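Local structure of polycyclic ketone monooxygenase (Myceliophthora thermophila, 5MQ6) at residues V95-E99 with A100-S104; N265-G269 with K270-I274; G477-T480 with P481-G485. The protein uses FAD and NADPH to insert one oxygen atom next to a ketone carbonyl, turning ketones, especially bulky polycyclic ones, into esters or lactones. All blocks are in the same frame, centred on the assembly; numbering follows the deposited sequence.

Overall arrangement
The three contacts follow one another along the chain and do not touch. Interaction 1 (95-104) closes helix 88-99, between strands 78-84 and 109-112 of the mixed sheet on the FAD side. Interaction 2 (265-274) leads into strand 271-275, the middle strand of the five-stranded parallel sheet on the NADPH side. Interaction 3 (477-485) lies in the loop after strand 471-474, a direct neighbour of 271-275 in that sheet. The centres of interactions 1 and 2 are 49 Å apart, while that of interaction 3 is about 31 to 32 Å from each. Interactions 1 and 2 thus lie far out on the two nucleotide-binding units, whereas interaction 3, nearer the middle, touches both cofactors.

Interaction 1: residues V95-E99 with A100-S104; sequences VRLAE and AGLAS
The flat groups here are the peptide carbonyls of the last helical turn, met by the backbone amides of Ala-100, Gly-101 and Leu-102. Over the face of the Ala-98 carbonyl stands Gly-101 N, 3.1 Å from Ala-98 O and 56° out of the carbonyl plane. A water donates to the same oxygen, accepts from Ala-103 N and bonds Ser-104 OG, tying the departing chain to the helix end. Leu-97 O receives Leu-102 N at 3.0 Å with a milder tilt, and Ala-100 N bonds Arg-96 O at 2.9 Å, an ordinary helical bond. Beside the first of these bonds the two leucines cross at about a right angle. CG of each is anti to its carbonyl carbon (chi1 -71° and -63°), and Leu-97 CD2 meets Leu-102 CD1 at 3.8 Å. Leu-97 CB also meets CB of Ala-103 at 4.3 Å, while Phe-81 of strand 78-84 packs on both leucines. Leu-102 N to Leu-97 O and Gly-101 N to Ala-98 O, with positive phi at Gly-101, make a Schellman motif, accompanied by the leucine contact, which ends the first helix of a Rossmann-type beta-alpha-beta unit that binds FAD.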
ATOM      1  N   VAL A  95     -16.226  11.601  -2.344  1.00 19.25           N
ATOM      2  CA  VAL A  95     -16.330  12.943  -1.813  1.00 21.24           C
ATOM      3  C   VAL A  95     -15.984  14.024  -2.884  1.00 20.85           C
ATOM      4  O   VAL A  95     -16.702  15.015  -3.037  1.00 23.30           O
ATOM      5  CB  VAL A  95     -15.425  13.129  -0.580  1.00 21.73           C
ATOM      6  CG1 VAL A  95     -15.400  14.602  -0.172  1.00 23.73           C
ATOM      7  CG2 VAL A  95     -15.939  12.324   0.615  1.00 23.30           C
ATOM      8  N   ARG A  96     -14.927  13.824  -3.652  1.00 18.01           N
ATOM      9  CA  ARG A  96     -14.522  14.799  -4.610  1.00 19.06           C
ATOM     10  C   ARG A  96     -15.568  14.941  -5.727  1.00 16.68           C
ATOM     11  O   ARG A  96     -15.844  16.047  -6.182  1.00 18.31           O
ATOM     12  CB  ARG A  96     -13.142  14.481  -5.227  1.00 22.78           C
ATOM     13  CG  ARG A  96     -11.945  15.224  -4.671  1.00 27.75           C
ATOM     14  CD  ARG A  96     -11.487  14.751  -3.339  1.00 27.77           C
ATOM     15  NE  ARG A  96     -10.498  15.617  -2.726  1.00 26.71           N
ATOM     16  CZ  ARG A  96      -9.178  15.519  -2.826  1.00 25.85           C
ATOM     17  NH1 ARG A  96      -8.568  14.575  -3.508  1.00 31.32           N
ATOM     18  NH2 ARG A  96      -8.470  16.410  -2.210  1.00 27.36           N
ATOM     19  N   LEU A  97     -16.119  13.836  -6.207  1.00 16.26           N
ATOM     20  CA  LEU A  97     -17.179  13.893  -7.198  1.00 16.86           C
ATOM     21  C   LEU A  97     -18.399  14.686  -6.664  1.00 18.29           C
ATOM     22  O   LEU A  97     -18.962  15.571  -7.349  1.00 18.04           O
ATOM     23  CB  LEU A  97     -17.588  12.535  -7.580  1.00 16.18           C
ATOM     24  CG  LEU A  97     -16.661  11.656  -8.429  1.00 16.60           C
ATOM     25  CD1 LEU A  97     -17.319  10.287  -8.497  1.00 18.04           C
ATOM     26  CD2 LEU A  97     -16.420  12.180  -9.867  1.00 17.69           C
ATOM     27  N   ALA A  98     -18.786  14.366  -5.444  1.00 17.60           N
ATOM     28  CA  ALA A  98     -19.938  15.047  -4.823  1.00 19.77           C
ATOM     29  C   ALA A  98     -19.662  16.561  -4.761  1.00 21.56           C
ATOM     30  O   ALA A  98     -20.456  17.284  -5.243  1.00 23.12           O
ATOM     31  CB  ALA A  98     -20.234  14.497  -3.441  1.00 18.42           C
ATOM     32  N   GLU A  99     -18.498  17.005  -4.279  1.00 23.05           N
ATOM     33  CA  GLU A  99     -18.136  18.434  -4.160  1.00 24.42           C
ATOM     34  C   GLU A  99     -17.918  19.089  -5.533  1.00 24.76           C
ATOM     35  O   GLU A  99     -18.102  20.278  -5.697  1.00 28.13           O
ATOM     36  CB  GLU A  99     -16.864  18.627  -3.346  1.00 26.18           C
ATOM     37  CG  GLU A  99     -16.976  18.121  -1.912  1.00 29.48           C
ATOM     38  CD  GLU A  99     -17.834  19.009  -1.046  1.00 36.12           C
ATOM     39  OE1 GLU A  99     -17.960  20.214  -1.351  1.00 41.36           O
ATOM     40  OE2 GLU A  99     -18.391  18.501  -0.073  1.00 31.23           O
ATOM     41  N   ALA A 100     -17.574  18.337  -6.533  1.00 20.78           N
ATOM     42  CA  ALA A 100     -17.428  18.905  -7.852  1.00 21.80           C
ATOM     43  C   ALA A 100     -18.742  19.108  -8.546  1.00 21.71           C
ATOM     44  O   ALA A 100     -18.728  19.591  -9.669  1.00 24.06           O
ATOM     45  CB  ALA A 100     -16.507  18.039  -8.753  1.00 20.15           C
ATOM     46  N   GLY A 101     -19.841  18.676  -7.924  1.00 20.40           N
ATOM     47  CA  GLY A 101     -21.162  18.706  -8.526  1.00 20.43           C
ATOM     48  C   GLY A 101     -21.406  17.623  -9.580  1.00 19.72           C
ATOM     49  O   GLY A 101     -22.297  17.785 -10.376  1.00 17.92           O
ATOM     50  N   LEU A 102     -20.627  16.541  -9.614  1.00 17.84           N
ATOM     51  CA  LEU A 102     -20.794  15.489 -10.633  1.00 17.31           C
ATOM     52  C   LEU A 102     -21.704  14.307 -10.211  1.00 17.36           C
ATOM     53  O   LEU A 102     -22.016  13.468 -11.008  1.00 16.47           O
ATOM     54  CB  LEU A 102     -19.443  14.929 -10.983  1.00 18.54           C
ATOM     55  CG  LEU A 102     -18.484  15.933 -11.611  1.00 19.05           C
ATOM     56  CD1 LEU A 102     -17.037  15.488 -11.658  1.00 21.62           C
ATOM     57  CD2 LEU A 102     -18.941  16.174 -12.993  1.00 20.57           C
ATOM     58  N   ALA A 103     -22.126  14.273  -8.969  1.00 17.73           N
ATOM     59  CA  ALA A 103     -22.818  13.089  -8.428  1.00 24.00           C
ATOM     60  C   ALA A 103     -23.958  13.526  -7.523  1.00 29.58           C
ATOM     61  O   ALA A 103     -23.997  13.207  -6.373  1.00 33.18           O
ATOM     62  CB  ALA A 103     -21.858  12.174  -7.697  1.00 22.09           C
ATOM     63  N   SER A 104     -24.875  14.295  -8.046  1.00 31.93           N
ATOM     64  CA  SER A 104     -26.056  14.735  -7.259  1.00 36.96           C
ATOM     65  C   SER A 104     -27.241  13.796  -7.298  1.00 45.45           C
ATOM     66  O   SER A 104     -27.921  13.607  -6.281  1.00 48.52           O
ATOM     67  CB  SER A 104     -26.457  16.081  -7.750  1.00 39.22           C
ATOM     68  OG  SER A 104     -25.413  16.963  -7.336  1.00 49.13           O
TER
HETATM   69  O   HOH W   1     -22.451  16.233  -6.718  1.00 22.88           O

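Interaction 2: residues N265-G269 with K270-I274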
ATOM      1  N   ASN A 265      -6.407 -13.197  26.171  1.00 53.66           N
ATOM      2  CA  ASN A 265      -6.504 -14.209  27.259  1.00 52.15           C
ATOM      3  C   ASN A 265      -6.336 -15.633  26.763  1.00 45.01           C
ATOM      4  O   ASN A 265      -5.698 -16.371  27.407  1.00 50.28           O
ATOM      5  CB  ASN A 265      -7.824 -14.066  27.984  1.00 54.77           C
ATOM      6  CG  ASN A 265      -9.003 -14.092  27.015  1.00 63.76           C
ATOM      7  OD1 ASN A 265      -9.355 -15.139  26.489  1.00 76.63           O
ATOM      8  ND2 ASN A 265      -9.559 -12.932  26.720  1.00 62.27           N
ATOM      9  N   ARG A 266      -6.804 -15.993  25.568  1.00 45.00           N
ATOM     10  CA  ARG A 266      -6.706 -17.371  25.084  1.00 36.82           C
ATOM     11  C   ARG A 266      -5.424 -17.825  24.564  1.00 36.78           C
ATOM     12  O   ARG A 266      -5.275 -19.009  24.177  1.00 39.92           O
ATOM     13  CB  ARG A 266      -7.712 -17.647  23.992  1.00 39.18           C
ATOM     14  CG  ARG A 266      -9.097 -17.301  24.432  1.00 45.37           C
ATOM     15  CD  ARG A 266     -10.145 -17.827  23.486  1.00 48.90           C
ATOM     16  NE  ARG A 266     -11.421 -17.196  23.856  1.00 57.54           N
ATOM     17  CZ  ARG A 266     -12.436 -16.960  23.023  1.00 70.45           C
ATOM     18  NH1 ARG A 266     -12.357 -17.295  21.734  1.00 77.84           N
ATOM     19  NH2 ARG A 266     -13.548 -16.378  23.484  1.00 72.61           N
ATOM     20  N   LEU A 267      -4.469 -16.919  24.506  1.00 37.19           N
ATOM     21  CA  LEU A 267      -3.093 -17.365  24.293  1.00 44.89           C
ATOM     22  C   LEU A 267      -2.389 -17.887  25.559  1.00 42.27           C
ATOM     23  O   LEU A 267      -1.329 -18.536  25.454  1.00 40.64           O
ATOM     24  CB  LEU A 267      -2.301 -16.217  23.700  1.00 44.12           C
ATOM     25  CG  LEU A 267      -2.981 -15.637  22.452  1.00 38.11           C
ATOM     26  CD1 LEU A 267      -2.137 -14.467  21.977  1.00 43.62           C
ATOM     27  CD2 LEU A 267      -3.125 -16.718  21.404  1.00 33.57           C
ATOM     28  N   GLU A 268      -2.927 -17.597  26.735  1.00 42.13           N
ATOM     29  CA  GLU A 268      -2.248 -18.028  27.979  1.00 43.93           C
ATOM     30  C   GLU A 268      -2.061 -19.518  27.935  1.00 46.71           C
ATOM     31  O   GLU A 268      -2.908 -20.224  27.440  1.00 53.64           O
ATOM     32  CB  GLU A 268      -2.987 -17.579  29.211  1.00 47.63           C
ATOM     33  CG  GLU A 268      -2.877 -16.078  29.367  1.00 51.37           C
ATOM     34  CD  GLU A 268      -3.718 -15.581  30.485  1.00 65.82           C
ATOM     35  OE1 GLU A 268      -3.498 -16.072  31.617  1.00 72.49           O
ATOM     36  OE2 GLU A 268      -4.587 -14.714  30.222  1.00 65.76           O
ATOM     37  N   GLY A 269      -0.885 -19.978  28.330  1.00 46.65           N
ATOM     38  CA  GLY A 269      -0.564 -21.373  28.269  1.00 39.12           C
ATOM     39  C   GLY A 269      -0.093 -21.850  26.940  1.00 39.93           C
ATOM     40  O   GLY A 269       0.301 -23.005  26.839  1.00 43.56           O
ATOM     41  N   LYS A 270      -0.110 -21.013  25.900  1.00 38.96           N
ATOM     42  CA  LYS A 270       0.116 -21.517  24.538  1.00 40.83           C
ATOM     43  C   LYS A 270       1.447 -21.112  23.996  1.00 33.86           C
ATOM     44  O   LYS A 270       1.971 -20.034  24.303  1.00 38.68           O
ATOM     45  CB  LYS A 270      -0.902 -20.931  23.542  1.00 48.43           C
ATOM     46  CG  LYS A 270      -2.363 -21.033  23.978  1.00 48.35           C
ATOM     47  CD  LYS A 270      -2.905 -22.401  23.679  1.00 49.04           C
ATOM     48  CE  LYS A 270      -4.230 -22.572  24.410  1.00 54.66           C
ATOM     49  NZ  LYS A 270      -4.858 -23.873  24.025  1.00 55.98           N
ATOM     50  N   ARG A 271       1.849 -21.903  23.029  1.00 38.11           N
ATOM     51  CA  ARG A 271       3.056 -21.789  22.265  1.00 48.32           C
ATOM     52  C   ARG A 271       2.738 -21.184  20.862  1.00 53.43           C
ATOM     53  O   ARG A 271       2.345 -21.890  19.933  1.00 48.40           O
ATOM     54  CB  ARG A 271       3.632 -23.182  22.172  1.00 62.18           C
ATOM     55  CG  ARG A 271       3.462 -23.983  23.511  1.00 71.84           C
ATOM     56  CD  ARG A 271       4.184 -25.320  23.549  1.00 80.42           C
ATOM     57  NE  ARG A 271       5.623 -25.046  23.514  1.00 76.09           N
ATOM     58  CZ  ARG A 271       6.361 -24.946  22.424  1.00 68.23           C
ATOM     59  NH1 ARG A 271       5.854 -25.163  21.214  1.00 78.95           N
ATOM     60  NH2 ARG A 271       7.635 -24.623  22.554  1.00 68.59           N
ATOM     61  N   VAL A 272       2.926 -19.872  20.745  1.00 44.96           N
ATOM     62  CA  VAL A 272       2.548 -19.091  19.542  1.00 39.06           C
ATOM     63  C   VAL A 272       3.747 -18.823  18.591  1.00 43.01           C
ATOM     64  O   VAL A 272       4.803 -18.373  19.040  1.00 40.97           O
ATOM     65  CB  VAL A 272       1.883 -17.746  19.959  1.00 35.81           C
ATOM     66  CG1 VAL A 272       1.480 -16.945  18.756  1.00 35.25           C
ATOM     67  CG2 VAL A 272       0.698 -17.955  20.852  1.00 36.45           C
ATOM     68  N   GLY A 273       3.577 -19.084  17.291  1.00 41.53           N
ATOM     69  CA  GLY A 273       4.608 -18.822  16.291  1.00 39.63           C
ATOM     70  C   GLY A 273       4.158 -17.636  15.451  1.00 40.98           C
ATOM     71  O   GLY A 273       2.964 -17.519  15.118  1.00 36.52           O
ATOM     72  N   ILE A 274       5.088 -16.748  15.101  1.00 35.88           N
ATOM     73  CA  ILE A 274       4.805 -15.690  14.066  1.00 29.56           C
ATOM     74  C   ILE A 274       5.849 -15.702  12.961  1.00 30.72           C
ATOM     75  O   ILE A 274       7.051 -15.608  13.237  1.00 32.81           O
ATOM     76  CB  ILE A 274       4.523 -14.292  14.652  1.00 26.18           C
ATOM     77  CG1 ILE A 274       4.148 -13.274  13.515  1.00 25.19           C
ATOM     78  CG2 ILE A 274       5.703 -13.755  15.477  1.00 33.19           C
ATOM     79  CD1 ILE A 274       3.462 -12.069  14.009  1.00 20.93           C
TER
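Lys-270 N bonds Leu-267 O at 2.8 Å, closing a type II beta turn with Glu-268 and Gly-269 at its corners. The donor is tilted 31° from the carbonyl plane. Positive phi at Gly-269 suits glycine, since a CB there would jam against the carbonyl oxygen of Glu-268. Van der Waals contacts come from the lysine side chain. Its aliphatic part folds over the carbonyl oxygens of Arg-266 and Leu-267: the chain bends at chi2 (-81°), Lys-270 CG lies 3.1 Å from Leu-267 O, and CE comes to 3.7 Å from Arg-266 O. An alanine here, ending at CB, would probably leave Arg-266 O without its methylene cover and Leu-267 O with less of it. The turn feeds the short 3-10 segment 265-267 into strand 271-275, at the centre of the parallel sheet of the NADPH-binding Rossmann-type unit, where Lys-270 bonds Lys-293 and Glu-294, Val-272 bonds Glu-294, and Arg-271 bonds Asp-470 and Ile-471. Apolar contact is made between Leu-267 and Val-272, both buried: Leu-267 CD2 reaches Val-272 CG2 at 4.1 Å, the two side chains set crosswise. Leu-267 also packs on Leu-288 of helix 279-289 and Ile-471, and Val-272 on Val-473 and Leu-295.

Interaction 3: residues G477-T480 with P481-G485. With NDP (NADPH dihydro-nicotinamide-adenine-dinucleotide phosphate), chain C.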
ATOM      1  N   GLY A 477       2.623 -10.809   4.785  1.00 28.95           N
ATOM      2  CA  GLY A 477       2.493  -9.698   3.908  1.00 30.85           C
ATOM      3  C   GLY A 477       1.474  -9.985   2.822  1.00 31.43           C
ATOM      4  O   GLY A 477       0.621 -10.852   3.002  1.00 36.09           O
ATOM      5  N   TYR A 478       1.565  -9.209   1.742  1.00 31.94           N
ATOM      6  CA  TYR A 478       0.557  -9.089   0.662  1.00 30.21           C
ATOM      7  C   TYR A 478       1.243  -9.172  -0.655  1.00 29.55           C
ATOM      8  O   TYR A 478       2.401  -8.827  -0.772  1.00 31.05           O
ATOM      9  CB  TYR A 478      -0.132  -7.703   0.689  1.00 29.36           C
ATOM     10  CG  TYR A 478      -0.678  -7.377   2.032  1.00 29.36           C
ATOM     11  CD1 TYR A 478       0.182  -6.983   3.064  1.00 28.01           C
ATOM     12  CD2 TYR A 478      -2.070  -7.523   2.327  1.00 30.46           C
ATOM     13  CE1 TYR A 478      -0.314  -6.711   4.359  1.00 31.19           C
ATOM     14  CE2 TYR A 478      -2.579  -7.229   3.631  1.00 28.52           C
ATOM     15  CZ  TYR A 478      -1.693  -6.831   4.654  1.00 31.55           C
ATOM     16  OH  TYR A 478      -2.131  -6.521   5.947  1.00 29.43           O
ATOM     17  N   VAL A 479       0.505  -9.533  -1.699  1.00 36.03           N
ATOM     18  CA  VAL A 479       1.065  -9.434  -3.070  1.00 34.28           C
ATOM     19  C   VAL A 479       1.674  -8.021  -3.279  1.00 33.24           C
ATOM     20  O   VAL A 479       1.058  -6.994  -2.919  1.00 28.59           O
ATOM     21  CB  VAL A 479       0.027  -9.739  -4.178  1.00 34.65           C
ATOM     22  CG1 VAL A 479       0.611  -9.519  -5.597  1.00 37.60           C
ATOM     23  CG2 VAL A 479      -0.471 -11.169  -4.046  1.00 34.43           C
ATOM     24  N   THR A 480       2.903  -8.005  -3.811  1.00 29.01           N
ATOM     25  CA  THR A 480       3.578  -6.755  -4.013  1.00 31.49           C
ATOM     26  C   THR A 480       2.727  -5.658  -4.769  1.00 32.34           C
ATOM     27  O   THR A 480       1.948  -5.981  -5.681  1.00 31.12           O
ATOM     28  CB  THR A 480       4.948  -6.957  -4.698  1.00 31.89           C
ATOM     29  OG1 THR A 480       5.539  -5.689  -4.891  1.00 28.56           O
ATOM     30  CG2 THR A 480       4.852  -7.620  -6.065  1.00 33.80           C
ATOM     31  N   PRO A 481       2.888  -4.370  -4.368  1.00 34.50           N
ATOM     32  CA  PRO A 481       2.254  -3.286  -5.114  1.00 30.13           C
ATOM     33  C   PRO A 481       2.659  -3.251  -6.585  1.00 32.78           C
ATOM     34  O   PRO A 481       1.876  -2.759  -7.436  1.00 31.40           O
ATOM     35  CB  PRO A 481       2.758  -2.040  -4.372  1.00 28.21           C
ATOM     36  CG  PRO A 481       2.819  -2.506  -2.922  1.00 30.23           C
ATOM     37  CD  PRO A 481       3.475  -3.849  -3.085  1.00 32.84           C
ATOM     38  N   SER A 482       3.866  -3.779  -6.864  1.00 34.23           N
ATOM     39  CA  SER A 482       4.482  -3.799  -8.217  1.00 36.03           C
ATOM     40  C   SER A 482       3.946  -4.875  -9.143  1.00 32.35           C
ATOM     41  O   SER A 482       4.361  -4.986 -10.273  1.00 27.20           O
ATOM     42  CB  SER A 482       6.017  -3.951  -8.120  1.00 36.01           C
ATOM     43  OG  SER A 482       6.576  -2.715  -7.694  1.00 39.38           O
ATOM     44  N   ILE A 483       3.066  -5.705  -8.641  1.00 32.91           N
ATOM     45  CA  ILE A 483       2.689  -6.911  -9.359  1.00 34.00           C
ATOM     46  C   ILE A 483       2.302  -6.639 -10.848  1.00 31.66           C
ATOM     47  O   ILE A 483       1.643  -5.597 -11.209  1.00 28.43           O
ATOM     48  CB  ILE A 483       1.633  -7.707  -8.499  1.00 35.37           C
ATOM     49  CG1 ILE A 483       1.456  -9.144  -9.021  1.00 39.04           C
ATOM     50  CG2 ILE A 483       0.311  -6.955  -8.337  1.00 29.63           C
ATOM     51  CD1 ILE A 483       2.678 -10.028  -8.776  1.00 37.56           C
ATOM     52  N   GLY A 484       2.729  -7.547 -11.721  1.00 29.18           N
ATOM     53  CA  GLY A 484       2.335  -7.467 -13.166  1.00 30.31           C
ATOM     54  C   GLY A 484       2.909  -6.259 -13.917  1.00 30.21           C
ATOM     55  O   GLY A 484       2.253  -5.693 -14.885  1.00 25.56           O
ATOM     56  N   GLY A 485       4.148  -5.906 -13.491  1.00 26.69           N
ATOM     57  CA  GLY A 485       4.877  -4.714 -13.982  1.00 28.72           C
ATOM     58  C   GLY A 485       4.116  -3.402 -13.749  1.00 29.21           C
ATOM     59  O   GLY A 485       4.253  -2.473 -14.549  1.00 31.69           O
TER
HETATM   60  PA  NDP C 701       5.764  -7.526   4.729  1.00 38.97           P
HETATM   61  O1A NDP C 701       5.652  -8.114   3.280  1.00 46.64           O
HETATM   62  O2A NDP C 701       6.350  -6.168   5.021  1.00 41.90           O
HETATM   63  O5B NDP C 701       6.455  -8.664   5.629  1.00 42.74           O
HETATM   64  C5B NDP C 701       6.289 -10.047   5.392  1.00 42.33           C
HETATM   65  C4B NDP C 701       7.337 -10.687   6.280  1.00 45.16           C
HETATM   66  O4B NDP C 701       7.306 -12.130   6.119  1.00 50.70           O
HETATM   67  C3B NDP C 701       8.745 -10.194   5.930  1.00 36.94           C
HETATM   68  O3B NDP C 701       9.424  -9.815   7.141  1.00 34.30           O
HETATM   69  C2B NDP C 701       9.301 -11.412   5.225  1.00 41.16           C
HETATM   70  O2B NDP C 701      10.756 -11.498   5.233  1.00 40.59           O
HETATM   71  C1B NDP C 701       8.626 -12.551   5.956  1.00 42.36           C
HETATM   72  N9A NDP C 701       8.708 -13.789   5.180  1.00 46.35           N
HETATM   73  C8A NDP C 701       8.338 -14.006   3.876  1.00 54.53           C
HETATM   74  N7A NDP C 701       8.603 -15.273   3.503  1.00 43.94           N
HETATM   75  C5A NDP C 701       9.156 -15.836   4.607  1.00 46.79           C
HETATM   76  C6A NDP C 701       9.703 -17.153   4.904  1.00 41.56           C
HETATM   77  N6A NDP C 701       9.680 -18.065   3.939  1.00 39.73           N
HETATM   78  N1A NDP C 701      10.191 -17.367   6.144  1.00 50.35           N
HETATM   79  C2A NDP C 701      10.219 -16.415   7.131  1.00 51.54           C
HETATM   80  N3A NDP C 701       9.757 -15.167   6.949  1.00 50.18           N
HETATM   81  C4A NDP C 701       9.233 -14.865   5.709  1.00 47.49           C
HETATM   82  O3  NDP C 701       4.317  -7.467   5.399  1.00 38.10           O
HETATM   83  PN  NDP C 701       3.729  -6.576   6.649  1.00 39.29           P
HETATM   84  O1N NDP C 701       2.252  -7.058   6.808  1.00 42.33           O
HETATM   85  O2N NDP C 701       4.612  -6.678   7.873  1.00 32.70           O
HETATM   86  O5D NDP C 701       3.765  -5.043   6.129  1.00 35.58           O
HETATM   87  C5D NDP C 701       3.151  -4.745   4.828  1.00 40.16           C
HETATM   88  C4D NDP C 701       2.952  -3.252   4.641  1.00 37.14           C
HETATM   89  O4D NDP C 701       1.914  -2.760   5.519  1.00 48.07           O
HETATM   90  C3D NDP C 701       4.174  -2.492   5.162  1.00 42.79           C
HETATM   91  O3D NDP C 701       5.430  -2.651   4.400  1.00 30.83           O
HETATM   92  C2D NDP C 701       3.586  -1.088   5.423  1.00 48.84           C
HETATM   93  O2D NDP C 701       3.414  -0.345   4.172  1.00 58.83           O
HETATM   94  C1D NDP C 701       2.288  -1.466   6.135  1.00 51.37           C
HETATM   95  P2B NDP C 701      11.591 -10.837   4.009  1.00 42.95           P
HETATM   96  O1X NDP C 701      10.852 -11.296   2.744  1.00 44.94           O
HETATM   97  O2X NDP C 701      12.976 -11.448   4.001  1.00 47.17           O
HETATM   98  O3X NDP C 701      11.690  -9.333   4.300  1.00 40.76           O
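Thr-480 uses both its oxygens to hold two successive amides: its hydroxyl OG1 accepts from Ser-482 N at 3.2 Å, nearly straight at 160°, and its carbonyl O accepts from Ile-483 N, also at 3.2 Å. An ST turn is thus laid over a type I beta turn. OG1 lies opposite the Thr-480 backbone N (chi1 179°), which brings it round to the amide of Ser-482; it also donates to the carbonyl oxygen of Tyr-600, a residue that binds NADPH, so this buried hydroxyl takes part in two hydrogen bonds. Ile-483 N stands well above the plane of the Thr-480 carbonyl, 63° out of it. Pro-481 takes the first corner, where its ring-fixed phi fits a type I turn. Beside it Val-479 CG1 presses on Ile-483 CG1 at 3.5 Å, one side chain lying athwart the other. At the other end the loop meets NADPH. Gly-477 CA comes within 3.2 Å of the bridging oxygen O3 of the cofactor, where a side chain would collide with O1A, and the Tyr-478 ring turns an edge to the phosphate, CE1 lying 3.6 Å from O1N. Tyr-478 also touches FAD. The loop joins strand 471-474 to helix 488-492: Val-479 and Ile-483 lean on Arg-44 of strand 42-44, and the carbonyls of Gly-484 and Gly-485 bond Gln-509 and Trp-508 of helix 504-511.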